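Local coordinates for SIS domain protein (Listeria monocytogenes str. 4b F2365, PDB 3FXA) that probably binds phosphorylated sugars through its SIS domain and may act as a sugar-phosphate isomerase, at residues S80-H84 with G85-V89; E107-N110 with L111-A114. One frame throughout, in Å; residues are numbered along the deposited sequence.

Contact 1 (S80-H84 with G85-V89); sequences SDAVH and GTLGV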
ATOM      1  N   SER A  80      -7.209  -8.977  -2.979  1.00 14.46           N
ATOM      2  CA  SER A  80      -7.200  -8.952  -4.468  1.00 15.97           C
ATOM      3  C   SER A  80      -5.822  -9.325  -5.081  1.00 16.60           C
ATOM      4  O   SER A  80      -5.729  -9.546  -6.315  1.00 16.82           O
ATOM      5  CB  SER A  80      -7.736  -7.615  -5.004  1.00 16.76           C
ATOM      6  OG  SER A  80      -7.048  -6.501  -4.509  1.00 16.13           O
ATOM      7  N   ASP A  81      -4.765  -9.373  -4.260  1.00 15.17           N
ATOM      8  CA  ASP A  81      -3.430  -9.878  -4.666  1.00 15.54           C
ATOM      9  C   ASP A  81      -3.231 -11.313  -4.172  1.00 14.89           C
ATOM     10  O   ASP A  81      -2.589 -12.099  -4.859  1.00 14.25           O
ATOM     11  CB  ASP A  81      -2.289  -8.993  -4.156  1.00 15.49           C
ATOM     12  CG  ASP A  81      -2.370  -7.587  -4.702  1.00 17.42           C
ATOM     13  OD1 ASP A  81      -2.813  -7.445  -5.861  1.00 15.71           O
ATOM     14  OD2 ASP A  81      -2.037  -6.630  -3.961  1.00 18.73           O
ATOM     15  N   ALA A  82      -3.726 -11.621  -2.958  1.00 13.97           N
ATOM     16  CA  ALA A  82      -3.639 -12.957  -2.309  1.00 13.65           C
ATOM     17  C   ALA A  82      -3.962 -14.174  -3.190  1.00 14.20           C
ATOM     18  O   ALA A  82      -3.150 -15.095  -3.311  1.00 14.53           O
ATOM     19  CB  ALA A  82      -4.523 -12.969  -1.054  1.00 14.04           C
ATOM     20  N   VAL A  83      -5.136 -14.145  -3.817  1.00 15.52           N
ATOM     21  CA  VAL A  83      -5.591 -15.216  -4.732  1.00 15.75           C
ATOM     22  C   VAL A  83      -4.903 -15.195  -6.131  1.00 15.03           C
ATOM     23  O   VAL A  83      -5.226 -16.033  -6.995  1.00 16.27           O
ATOM     24  CB  VAL A  83      -7.130 -15.203  -4.884  1.00 15.45           C
ATOM     25  CG1 VAL A  83      -7.774 -15.484  -3.526  1.00 17.68           C
ATOM     26  CG2 VAL A  83      -7.653 -13.911  -5.522  1.00 12.73           C
ATOM     27  N   HIS A  84      -3.985 -14.241  -6.328  1.00 14.07           N
ATOM     28  CA  HIS A  84      -3.186 -14.064  -7.538  1.00 16.41           C
ATOM     29  C   HIS A  84      -1.673 -14.153  -7.273  1.00 17.66           C
ATOM     30  O   HIS A  84      -0.852 -13.558  -8.008  1.00 19.85           O
ATOM     31  CB  HIS A  84      -3.579 -12.729  -8.163  1.00 15.32           C
ATOM     32  CG  HIS A  84      -4.955 -12.739  -8.725  1.00 17.46           C
ATOM     33  ND1 HIS A  84      -6.031 -12.143  -8.101  1.00 24.78           N
ATOM     34  CD2 HIS A  84      -5.437 -13.323  -9.846  1.00 20.48           C
ATOM     35  CE1 HIS A  84      -7.112 -12.345  -8.832  1.00 22.43           C
ATOM     36  NE2 HIS A  84      -6.781 -13.053  -9.895  1.00 24.73           N
ATOM     37  N   GLY A  85      -1.306 -14.924  -6.242  1.00 17.64           N
ATOM     38  CA  GLY A  85       0.078 -15.241  -5.901  1.00 17.82           C
ATOM     39  C   GLY A  85       0.634 -14.830  -4.554  1.00 16.66           C
ATOM     40  O   GLY A  85       1.569 -15.471  -4.075  1.00 15.71           O
ATOM     41  N   THR A  86       0.081 -13.778  -3.934  1.00 16.65           N
ATOM     42  CA  THR A  86       0.645 -13.272  -2.681  1.00 17.19           C
ATOM     43  C   THR A  86       0.336 -14.167  -1.485  1.00 15.89           C
ATOM     44  O   THR A  86       0.966 -14.001  -0.442  1.00 16.30           O
ATOM     45  CB  THR A  86       0.419 -11.766  -2.456  1.00 18.00           C
ATOM     46  OG1 THR A  86      -0.962 -11.474  -2.202  1.00 19.48           O
ATOM     47  CG2 THR A  86       0.926 -10.975  -3.673  1.00 19.24           C
ATOM     48  N   LEU A  87      -0.583 -15.142  -1.644  1.00 16.03           N
ATOM     49  CA  LEU A  87      -0.780 -16.179  -0.596  1.00 15.35           C
ATOM     50  C   LEU A  87       0.507 -16.968  -0.305  1.00 17.05           C
ATOM     51  O   LEU A  87       0.622 -17.617   0.738  1.00 17.67           O
ATOM     52  CB  LEU A  87      -1.931 -17.139  -0.918  1.00 15.83           C
ATOM     53  CG  LEU A  87      -3.320 -16.739  -0.479  1.00 17.13           C
ATOM     54  CD1 LEU A  87      -4.329 -17.627  -1.121  1.00 15.21           C
ATOM     55  CD2 LEU A  87      -3.435 -16.782   1.064  1.00 16.56           C
ATOM     56  N   GLY A  88       1.466 -16.920  -1.223  1.00 16.86           N
ATOM     57  CA  GLY A  88       2.810 -17.462  -0.963  1.00 15.67           C
ATOM     58  C   GLY A  88       3.572 -16.822   0.209  1.00 14.54           C
ATOM     59  O   GLY A  88       4.523 -17.411   0.708  1.00 14.11           O
ATOM     60  N   VAL A  89       3.162 -15.633   0.660  1.00 14.81           N
ATOM     61  CA  VAL A  89       3.753 -14.983   1.848  1.00 13.79           C
ATOM     62  C   VAL A  89       3.429 -15.765   3.155  1.00 15.81           C
ATOM     63  O   VAL A  89       4.180 -15.659   4.125  1.00 17.09           O
ATOM     64  CB  VAL A  89       3.300 -13.481   1.993  1.00 17.35           C
ATOM     65  CG1 VAL A  89       1.889 -13.387   2.572  1.00 14.05           C
ATOM     66  CG2 VAL A  89       4.250 -12.674   2.882  1.00 15.00           C
TER
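The backbone from D81 to L87 is held by two bonds spanning five residues, T86 N to D81 O (3.3 Å) and L87 N to A82 O (3.1 Å), so the helix is widened here into pi-type turns. D81 O also accepts from H84 N at 2.9 Å. The two donors come to its plane from opposite faces. At A82 O, L87 N lies in the carbonyl plane, on a lone pair, and G85 N adds a weak bond. The pattern resembles a Schellman motif with a weak inner bond and G85 at its positive-phi position. G85 (phi 119°) has no CB to crowd the oxygen of H84.

T86 folds its side chain back over the D81-A82 peptide. Its OG1 lies between its own backbone N and carbonyl carbon (chi1 69°), which brings it to 2.9 Å from A82 N. The angle is too poor for a hydrogen bond. T86 CG2 packs on D81 CB at 3.8 Å. L87 CG sits over A82 O and 4.0 Å from A82 CB. One turn earlier, H84 ND1 reaches back and donates to S80 O at 3.2 Å.

The carboxylate of D81 leads away from this turn. Its OD1 accepts from G54 N of a neighbouring subunit. T86 and L87 pack on H65 and I188 of another subunit.

The wide turn is thus held mainly by shared carbonyl oxygens. D81 O serves two donors, A82 O one firm and one weak, while the D81 carboxylate bonds to a neighbouring subunit.

Contact 2 (E107-N110 with L111-A114); sequences ELLN and LIPA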
ATOM      1  N   GLU A 107     -13.999 -12.522  -0.319  1.00 19.78           N
ATOM      2  CA  GLU A 107     -12.571 -12.267  -0.571  1.00 18.75           C
ATOM      3  C   GLU A 107     -11.655 -12.927   0.467  1.00 19.11           C
ATOM      4  O   GLU A 107     -10.532 -13.314   0.152  1.00 18.35           O
ATOM      5  CB  GLU A 107     -12.246 -10.764  -0.597  1.00 19.04           C
ATOM      6  CG  GLU A 107     -12.865  -9.947  -1.716  1.00 19.59           C
ATOM      7  CD  GLU A 107     -14.275  -9.437  -1.450  1.00 23.02           C
ATOM      8  OE1 GLU A 107     -15.004  -9.997  -0.595  1.00 19.71           O
ATOM      9  OE2 GLU A 107     -14.661  -8.464  -2.136  1.00 25.18           O
ATOM     10  N   LEU A 108     -12.120 -13.001   1.715  1.00 16.60           N
ATOM     11  CA  LEU A 108     -11.369 -13.621   2.806  1.00 17.25           C
ATOM     12  C   LEU A 108     -11.620 -15.108   2.877  1.00 16.05           C
ATOM     13  O   LEU A 108     -10.697 -15.864   3.187  1.00 17.57           O
ATOM     14  CB  LEU A 108     -11.713 -12.974   4.159  1.00 16.79           C
ATOM     15  CG  LEU A 108     -11.512 -11.450   4.308  1.00 16.91           C
ATOM     16  CD1 LEU A 108     -11.597 -11.041   5.784  1.00 16.16           C
ATOM     17  CD2 LEU A 108     -10.174 -11.012   3.785  1.00 17.96           C
ATOM     18  N   LEU A 109     -12.853 -15.544   2.594  1.00 16.61           N
ATOM     19  CA  LEU A 109     -13.187 -16.976   2.637  1.00 16.12           C
ATOM     20  C   LEU A 109     -12.340 -17.749   1.633  1.00 16.12           C
ATOM     21  O   LEU A 109     -11.937 -18.869   1.910  1.00 15.76           O
ATOM     22  CB  LEU A 109     -14.671 -17.237   2.384  1.00 15.10           C
ATOM     23  CG  LEU A 109     -15.716 -16.640   3.325  1.00 19.22           C
ATOM     24  CD1 LEU A 109     -17.094 -17.212   3.017  1.00 16.60           C
ATOM     25  CD2 LEU A 109     -15.365 -16.844   4.817  1.00 21.85           C
ATOM     26  N   ASN A 110     -12.072 -17.123   0.478  1.00 17.71           N
ATOM     27  CA  ASN A 110     -11.169 -17.659  -0.567  1.00 18.67           C
ATOM     28  C   ASN A 110      -9.712 -17.921  -0.125  1.00 18.38           C
ATOM     29  O   ASN A 110      -9.000 -18.639  -0.820  1.00 17.37           O
ATOM     30  CB  ASN A 110     -11.152 -16.736  -1.804  1.00 19.71           C
ATOM     31  CG  ASN A 110     -12.474 -16.725  -2.574  1.00 22.29           C
ATOM     32  OD1 ASN A 110     -13.291 -17.636  -2.478  1.00 30.06           O
ATOM     33  ND2 ASN A 110     -12.667 -15.682  -3.364  1.00 26.41           N
ATOM     34  N   LEU A 111      -9.295 -17.340   1.013  1.00 17.63           N
ATOM     35  CA  LEU A 111      -7.973 -17.491   1.618  1.00 17.24           C
ATOM     36  C   LEU A 111      -7.879 -18.667   2.587  1.00 15.89           C
ATOM     37  O   LEU A 111      -6.771 -19.101   2.912  1.00 17.92           O
ATOM     38  CB  LEU A 111      -7.588 -16.200   2.396  1.00 16.59           C
ATOM     39  CG  LEU A 111      -7.826 -14.871   1.661  1.00 17.16           C
ATOM     40  CD1 LEU A 111      -7.428 -13.631   2.506  1.00 16.20           C
ATOM     41  CD2 LEU A 111      -7.157 -14.859   0.282  1.00 21.01           C
ATOM     42  N   ILE A 112      -9.017 -19.198   3.043  1.00 15.95           N
ATOM     43  CA  ILE A 112      -9.020 -20.250   4.073  1.00 16.19           C
ATOM     44  C   ILE A 112      -8.469 -21.576   3.556  1.00 16.78           C
ATOM     45  O   ILE A 112      -7.641 -22.181   4.240  1.00 17.60           O
ATOM     46  CB  ILE A 112     -10.402 -20.404   4.764  1.00 15.69           C
ATOM     47  CG1 ILE A 112     -10.749 -19.094   5.505  1.00 16.16           C
ATOM     48  CG2 ILE A 112     -10.377 -21.540   5.769  1.00 17.99           C
ATOM     49  CD1 ILE A 112     -12.165 -19.031   6.058  1.00 14.42           C
ATOM     50  N   PRO A 113      -8.879 -22.003   2.346  1.00 16.62           N
ATOM     51  CA  PRO A 113      -8.290 -23.275   1.865  1.00 17.51           C
ATOM     52  C   PRO A 113      -6.748 -23.303   1.840  1.00 18.07           C
ATOM     53  O   PRO A 113      -6.162 -24.322   2.246  1.00 19.28           O
ATOM     54  CB  PRO A 113      -8.894 -23.430   0.473  1.00 16.68           C
ATOM     55  CG  PRO A 113     -10.152 -22.718   0.526  1.00 19.62           C
ATOM     56  CD  PRO A 113      -9.909 -21.521   1.405  1.00 16.94           C
ATOM     57  N   ALA A 114      -6.102 -22.209   1.402  1.00 16.97           N
ATOM     58  CA  ALA A 114      -4.632 -22.122   1.416  1.00 16.88           C
ATOM     59  C   ALA A 114      -4.071 -22.161   2.840  1.00 16.87           C
ATOM     60  O   ALA A 114      -3.045 -22.813   3.104  1.00 17.02           O
ATOM     61  CB  ALA A 114      -4.133 -20.882   0.685  1.00 17.19           C
TER
HETATM   62  O   HOH W   1      -7.035 -20.451  -0.488  1.00 23.99           O
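The flat groups that meet are peptide carbonyls: L111 N stands above the plane of the L108 carbonyl, and I112 N stands above that of L109. Each donor is about 60° out of the plane, so neither sits on a lone pair of the oxygen. The bonds are 3.0 Å from L111 N to L108 O and 3.1 Å from I112 N to L109 O. Both link residues three apart, and the second closes a type I beta turn from L109 to I112. P113 has no N-H to offer L109 O. Its ring instead brings CD to 3.4 Å from L109 O.

L111 has CG anti to its carbonyl carbon (chi1 -47°), which turns the isobutyl group back along the chain. Its CG comes to 3.5 Å from E107 O. Its CD1 meets L108 CD2 at 4.0 Å, the two side chains lying at a slant. L109 and I112 instead run side by side and point the same way, with L109 CD2 at 4.1 Å from I112 CD1.

L109 and I112 lie on helix 132-136, where both touch V132. L111 lies on helix 79-86, where it meets A82 and V83. L108 stands between, touching I133 on the first helix and P79 on the second.

N110 O is 5.1 Å from A114 N. A water bridges that gap, donating to N110 O at 2.7 Å and accepting from A114 N. The chemistry implies a joint between helices 106-109 and 112-118. Short-span bonds and one water carry the backbone across it, and apolar side chains anchor it on the fold.

Overall arrangement
Contacts 1 and 2 lie in series along the chain, their centres about 10 Å apart, and they touch directly. A82 CB of contact 1 is 3.5 Å from L111 CD2 of contact 2. L87 CD1 packs on A114 CB at 3.7 Å, and V83 CG1 also reaches L111 and N110. The widened turn of helix 79-86 is thereby keyed to the joint at 107-114, inside one SIS domain with a parallel sheet. The two also meet between subunits: V83 and H84 pack on E107 of a neighbouring copy. Neither contact can be tied to a sugar-phosphate site from its geometry, and any part in binding remains open.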